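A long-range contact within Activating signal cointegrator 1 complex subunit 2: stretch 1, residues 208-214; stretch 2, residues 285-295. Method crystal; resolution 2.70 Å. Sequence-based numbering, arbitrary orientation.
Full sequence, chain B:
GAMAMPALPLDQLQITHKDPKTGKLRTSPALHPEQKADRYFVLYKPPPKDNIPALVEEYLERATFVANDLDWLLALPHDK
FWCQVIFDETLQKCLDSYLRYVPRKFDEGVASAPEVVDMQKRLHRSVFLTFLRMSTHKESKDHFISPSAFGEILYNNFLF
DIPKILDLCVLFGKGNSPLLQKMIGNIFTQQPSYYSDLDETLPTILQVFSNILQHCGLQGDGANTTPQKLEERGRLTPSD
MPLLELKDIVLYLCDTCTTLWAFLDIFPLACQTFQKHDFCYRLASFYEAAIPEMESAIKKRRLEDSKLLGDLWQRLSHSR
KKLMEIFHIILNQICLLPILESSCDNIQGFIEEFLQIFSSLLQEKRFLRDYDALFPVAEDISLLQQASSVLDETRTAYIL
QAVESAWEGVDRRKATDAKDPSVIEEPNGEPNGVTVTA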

ATOM      1  N   VAL B 208       0.831   3.891 -22.167  1.00 57.22           N
ATOM      2  CA  VAL B 208       0.074   2.724 -21.720  1.00 66.02           C
ATOM      3  C   VAL B 208      -1.165   2.535 -22.588  1.00 70.11           C
ATOM      4  O   VAL B 208      -1.324   1.508 -23.260  1.00 74.48           O
ATOM      5  CB  VAL B 208      -0.294   2.869 -20.234  1.00 71.16           C
ATOM      6  CG1 VAL B 208      -1.125   1.680 -19.774  1.00 67.77           C
ATOM      7  CG2 VAL B 208       0.966   3.023 -19.390  1.00 72.78           C
ATOM      8  N   PHE B 209      -2.010   3.565 -22.659  1.00 66.75           N
ATOM      9  CA  PHE B 209      -3.259   3.463 -23.412  1.00 62.95           C
ATOM     10  C   PHE B 209      -3.011   3.051 -24.856  1.00 72.52           C
ATOM     11  O   PHE B 209      -3.600   2.075 -25.339  1.00 82.31           O
ATOM     12  CB  PHE B 209      -4.031   4.784 -23.326  1.00 50.44           C
ATOM     13  CG  PHE B 209      -4.695   4.993 -21.994  1.00 53.30           C
ATOM     14  CD1 PHE B 209      -5.907   4.392 -21.704  1.00 60.94           C
ATOM     15  CD2 PHE B 209      -4.078   5.745 -21.013  1.00 55.30           C
ATOM     16  CE1 PHE B 209      -6.505   4.560 -20.465  1.00 59.42           C
ATOM     17  CE2 PHE B 209      -4.674   5.921 -19.774  1.00 60.90           C
ATOM     18  CZ  PHE B 209      -5.889   5.326 -19.504  1.00 61.79           C
ATOM     19  N   SER B 210      -2.093   3.738 -25.550  1.00 66.83           N
ATOM     20  CA  SER B 210      -1.862   3.380 -26.947  1.00 75.74           C
ATOM     21  C   SER B 210      -1.393   1.938 -27.061  1.00 79.05           C
ATOM     22  O   SER B 210      -1.852   1.196 -27.940  1.00 96.17           O
ATOM     23  CB  SER B 210      -0.863   4.334 -27.603  1.00 68.26           C
ATOM     24  OG  SER B 210       0.109   4.772 -26.685  1.00 82.19           O
ATOM     25  N   ASN B 211      -0.524   1.507 -26.140  1.00 65.65           N
ATOM     26  CA  ASN B 211      -0.075   0.121 -26.135  1.00 65.25           C
ATOM     27  C   ASN B 211      -1.262  -0.825 -26.115  1.00 77.95           C
ATOM     28  O   ASN B 211      -1.351  -1.749 -26.934  1.00 93.58           O
ATOM     29  CB  ASN B 211       0.838  -0.126 -24.938  1.00 69.37           C
ATOM     30  CG  ASN B 211       2.214   0.455 -25.145  1.00 79.29           C
ATOM     31  OD1 ASN B 211       2.675   0.595 -26.284  1.00 74.69           O
ATOM     32  ND2 ASN B 211       2.884   0.803 -24.051  1.00 72.94           N
ATOM     33  N   ILE B 212      -2.214  -0.569 -25.213  1.00 76.18           N
ATOM     34  CA  ILE B 212      -3.428  -1.377 -25.155  1.00 69.74           C
ATOM     35  C   ILE B 212      -4.076  -1.430 -26.531  1.00 73.47           C
ATOM     36  O   ILE B 212      -4.299  -2.511 -27.094  1.00 75.29           O
ATOM     37  CB  ILE B 212      -4.380  -0.820 -24.080  1.00 70.63           C
ATOM     38  CG1 ILE B 212      -3.742  -0.999 -22.692  1.00 59.73           C
ATOM     39  CG2 ILE B 212      -5.764  -1.461 -24.183  1.00 68.67           C
ATOM     40  CD1 ILE B 212      -4.495  -0.354 -21.543  1.00 54.63           C
ATOM     41  N   LEU B 213      -4.318  -0.255 -27.122  1.00 73.90           N
ATOM     42  CA  LEU B 213      -4.842  -0.202 -28.482  1.00 70.38           C
ATOM     43  C   LEU B 213      -3.972  -1.020 -29.421  1.00 77.31           C
ATOM     44  O   LEU B 213      -4.454  -1.928 -30.107  1.00 91.36           O
ATOM     45  CB  LEU B 213      -4.923   1.250 -28.956  1.00 67.83           C
ATOM     46  CG  LEU B 213      -5.983   2.109 -28.267  1.00 73.86           C
ATOM     47  CD1 LEU B 213      -5.846   3.566 -28.677  1.00 73.88           C
ATOM     48  CD2 LEU B 213      -7.378   1.579 -28.579  1.00 73.45           C
ATOM     49  N   GLN B 214      -2.667  -0.745 -29.413  1.00 68.80           N
ATOM     50  CA  GLN B 214      -1.765  -1.438 -30.317  1.00 77.22           C
ATOM     51  C   GLN B 214      -1.739  -2.938 -30.059  1.00 81.85           C
ATOM     52  O   GLN B 214      -1.458  -3.710 -30.981  1.00 82.44           O
ATOM     53  CB  GLN B 214      -0.364  -0.846 -30.196  1.00101.08           C
ATOM     54  CG  GLN B 214       0.434  -0.890 -31.481  1.00128.47           C
ATOM     55  CD  GLN B 214       1.528   0.151 -31.508  1.00139.31           C
ATOM     56  OE1 GLN B 214       1.375   1.238 -30.945  1.00124.91           O
ATOM     57  NE2 GLN B 214       2.644  -0.174 -32.163  1.00151.09           N
TER
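Stretch 2 (285-295) SFYEAAIPEME

What holds the centre of the contact? The CA-to-CB bond of Phe286, a t rotamer at chi1, points toward stretch 1, and its ring meets three residues there. Phe209 presents its ring edge to one face of Phe286, with centroids 4.9 Å apart, planes at 75°, and Phe209 CD1 3.7 Å from Phe286 CE2. Ile212 CG2 lies at the edge of the same ring, 4.0 Å from Phe286 CE1, while Leu213 CG comes within 3.7 Å of Phe286 CD1. Phe286 thereby loses more surface to the other stretch than any other residue, 97 of the 282 Å² buried in all.

How does the packing continue along stretch 2? The CA-to-CB bond of Leu213 points sideways relative to stretch 2, but the end of the side chain comes nearer: Leu213 CD2 stands 3.7 Å from Ala289 CB and 3.9 Å from Ala290 CB. These short side chains leave the leucine close to the opposing helix, and the CA atoms of Leu213 and Ala290 are 6.5 Å apart. One turn beyond Ala290, the selenomethionine Met294 makes a looser contact, its CE 4.3 Å from Ile212 CG2.

How do the two backbones run? Both are helical throughout and belong to longer helices. They run in broadly the same direction, crossing at 36° with a closest axial approach of 10.3 Å. Stretch 2 is kinked at Pro292, whose nitrogen has no bond to the turn before; helical bonding resumes with Met294 N to Ala290 O at 3.3 Å.

What happens at the polar edge? No hydrogen bond crosses between the stretches; the contact rests on apolar packing. Even Phe209 O, 3.7 Å from Phe286 CE1, accepts its hydrogen bond within its own helix, from Leu213 N at 3.0 Å. Ser210 points away, and Glu288 and Glu293 lie out of reach, each hydrogen-bonded elsewhere in the structure.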

ATOM      1  N   SER B 285     -11.059   9.504 -27.104  1.00 62.05           N
ATOM      2  CA  SER B 285     -10.808   8.759 -28.331  1.00 71.66           C
ATOM      3  C   SER B 285     -10.389   7.327 -28.032  1.00 72.61           C
ATOM      4  O   SER B 285     -10.742   6.408 -28.782  1.00 73.58           O
ATOM      5  CB  SER B 285      -9.752   9.465 -29.170  1.00 67.09           C
ATOM      6  OG  SER B 285      -8.805  10.071 -28.327  1.00 67.11           O
ATOM      7  N   PHE B 286      -9.637   7.112 -26.946  1.00 68.28           N
ATOM      8  CA  PHE B 286      -9.341   5.747 -26.532  1.00 58.14           C
ATOM      9  C   PHE B 286     -10.619   4.988 -26.233  1.00 68.96           C
ATOM     10  O   PHE B 286     -10.749   3.817 -26.598  1.00 65.14           O
ATOM     11  CB  PHE B 286      -8.436   5.738 -25.304  1.00 53.97           C
ATOM     12  CG  PHE B 286      -8.290   4.377 -24.682  1.00 65.04           C
ATOM     13  CD1 PHE B 286      -7.359   3.476 -25.172  1.00 72.53           C
ATOM     14  CD2 PHE B 286      -9.093   3.992 -23.621  1.00 73.68           C
ATOM     15  CE1 PHE B 286      -7.227   2.220 -24.612  1.00 76.45           C
ATOM     16  CE2 PHE B 286      -8.968   2.733 -23.057  1.00 79.25           C
ATOM     17  CZ  PHE B 286      -8.035   1.847 -23.553  1.00 78.54           C
ATOM     18  N   TYR B 287     -11.557   5.628 -25.528  1.00 75.18           N
ATOM     19  CA  TYR B 287     -12.857   5.025 -25.269  1.00 68.24           C
ATOM     20  C   TYR B 287     -13.520   4.609 -26.573  1.00 64.03           C
ATOM     21  O   TYR B 287     -13.913   3.449 -26.745  1.00 70.02           O
ATOM     22  CB  TYR B 287     -13.731   6.018 -24.496  1.00 60.09           C
ATOM     23  CG  TYR B 287     -14.920   5.405 -23.793  1.00 60.53           C
ATOM     24  CD1 TYR B 287     -16.126   5.233 -24.455  1.00 61.74           C
ATOM     25  CD2 TYR B 287     -14.841   5.009 -22.468  1.00 59.76           C
ATOM     26  CE1 TYR B 287     -17.213   4.672 -23.828  1.00 61.45           C
ATOM     27  CE2 TYR B 287     -15.925   4.446 -21.829  1.00 65.09           C
ATOM     28  CZ  TYR B 287     -17.113   4.279 -22.515  1.00 71.49           C
ATOM     29  OH  TYR B 287     -18.213   3.723 -21.893  1.00 69.01           O
ATOM     30  N   GLU B 288     -13.595   5.537 -27.525  1.00 56.93           N
ATOM     31  CA  GLU B 288     -14.216   5.236 -28.813  1.00 63.20           C
ATOM     32  C   GLU B 288     -13.544   4.059 -29.512  1.00 63.48           C
ATOM     33  O   GLU B 288     -14.223   3.192 -30.073  1.00 58.00           O
ATOM     34  CB  GLU B 288     -14.174   6.467 -29.709  1.00 60.71           C
ATOM     35  CG  GLU B 288     -15.409   7.302 -29.611  1.00 72.95           C
ATOM     36  CD  GLU B 288     -16.558   6.737 -30.400  1.00 80.19           C
ATOM     37  OE1 GLU B 288     -16.319   5.859 -31.251  1.00 89.01           O
ATOM     38  OE2 GLU B 288     -17.701   7.182 -30.177  1.00 81.74           O
ATOM     39  N   ALA B 289     -12.213   4.019 -29.512  1.00 72.83           N
ATOM     40  CA  ALA B 289     -11.521   2.963 -30.244  1.00 69.62           C
ATOM     41  C   ALA B 289     -11.677   1.622 -29.542  1.00 78.60           C
ATOM     42  O   ALA B 289     -12.062   0.619 -30.155  1.00 91.91           O
ATOM     43  CB  ALA B 289     -10.042   3.315 -30.401  1.00 66.62           C
ATOM     44  N   ALA B 290     -11.416   1.603 -28.242  1.00 70.79           N
ATOM     45  CA  ALA B 290     -11.247   0.368 -27.501  1.00 62.93           C
ATOM     46  C   ALA B 290     -12.585  -0.242 -27.104  1.00 73.18           C
ATOM     47  O   ALA B 290     -12.819  -1.434 -27.341  1.00 60.29           O
ATOM     48  CB  ALA B 290     -10.385   0.654 -26.273  1.00 51.92           C
ATOM     49  N   ILE B 291     -13.490   0.568 -26.533  1.00 69.17           N
ATOM     50  CA  ILE B 291     -14.660   0.029 -25.832  1.00 65.04           C
ATOM     51  C   ILE B 291     -15.573  -0.804 -26.746  1.00 64.41           C
ATOM     52  O   ILE B 291     -15.932  -1.920 -26.365  1.00 79.30           O
ATOM     53  CB  ILE B 291     -15.408   1.141 -25.114  1.00 71.49           C
ATOM     54  CG1 ILE B 291     -14.543   1.763 -24.007  1.00 65.62           C
ATOM     55  CG2 ILE B 291     -16.749   0.646 -24.587  1.00 72.67           C
ATOM     56  CD1 ILE B 291     -13.748   0.755 -23.184  1.00 50.41           C
ATOM     57  N   PRO B 292     -15.997  -0.304 -27.918  1.00 59.43           N
ATOM     58  CA  PRO B 292     -16.922  -1.121 -28.739  1.00 60.72           C
ATOM     59  C   PRO B 292     -16.387  -2.499 -29.097  1.00 76.87           C
ATOM     60  O   PRO B 292     -17.104  -3.503 -28.949  1.00 83.88           O
ATOM     61  CB  PRO B 292     -17.128  -0.246 -29.983  1.00 51.37           C
ATOM     62  CG  PRO B 292     -16.905   1.148 -29.498  1.00 47.95           C
ATOM     63  CD  PRO B 292     -15.799   1.029 -28.503  1.00 73.89           C
ATOM     64  N   GLU B 293     -15.143  -2.578 -29.571  1.00 88.35           N
ATOM     65  CA  GLU B 293     -14.610  -3.855 -30.034  1.00 87.45           C
ATOM     66  C   GLU B 293     -14.521  -4.861 -28.893  1.00 87.82           C
ATOM     67  O   GLU B 293     -14.910  -6.026 -29.048  1.00100.03           O
ATOM     68  CB  GLU B 293     -13.243  -3.643 -30.691  1.00 93.31           C
ATOM     69  CG  GLU B 293     -12.606  -4.899 -31.258  1.00101.30           C
ATOM     70  CD  GLU B 293     -13.430  -5.521 -32.369  1.00126.00           C
ATOM     71  OE1 GLU B 293     -13.996  -4.762 -33.187  1.00126.32           O
ATOM     72  OE2 GLU B 293     -13.514  -6.768 -32.417  1.00135.74           O
HETATM   73  N   MSE B 294     -14.034  -4.426 -27.736  1.00 75.19           N
HETATM   74  CA  MSE B 294     -13.884  -5.304 -26.582  1.00 79.87           C
HETATM   75  C   MSE B 294     -15.233  -5.729 -26.016  1.00 79.44           C
HETATM   76  O   MSE B 294     -15.406  -6.875 -25.592  1.00 68.94           O
HETATM   77  CB  MSE B 294     -13.063  -4.620 -25.494  1.00 71.73           C
HETATM   78  CG  MSE B 294     -11.793  -3.938 -25.965  1.00 87.36           C
HETATM   79 SE   MSE B 294     -10.595  -3.842 -24.437  1.00115.22          SE
HETATM   80  CE  MSE B 294     -10.056  -2.021 -24.374  1.00101.05           C
ATOM     81  N   GLU B 295     -16.186  -4.796 -26.002  1.00 77.39           N
ATOM     82  CA  GLU B 295     -17.555  -5.147 -25.639  1.00 77.82           C
ATOM     83  C   GLU B 295     -18.078  -6.277 -26.518  1.00 86.67           C
ATOM     84  O   GLU B 295     -18.544  -7.311 -26.014  1.00 93.89           O
ATOM     85  CB  GLU B 295     -18.458  -3.921 -25.755  1.00 78.57           C
ATOM     86  CG  GLU B 295     -18.803  -3.257 -24.434  1.00 90.38           C
ATOM     87  CD  GLU B 295     -19.973  -2.299 -24.570  1.00104.59           C
ATOM     88  OE1 GLU B 295     -20.297  -1.603 -23.582  1.00104.38           O
ATOM     89  OE2 GLU B 295     -20.572  -2.247 -25.668  1.00103.73           O
TER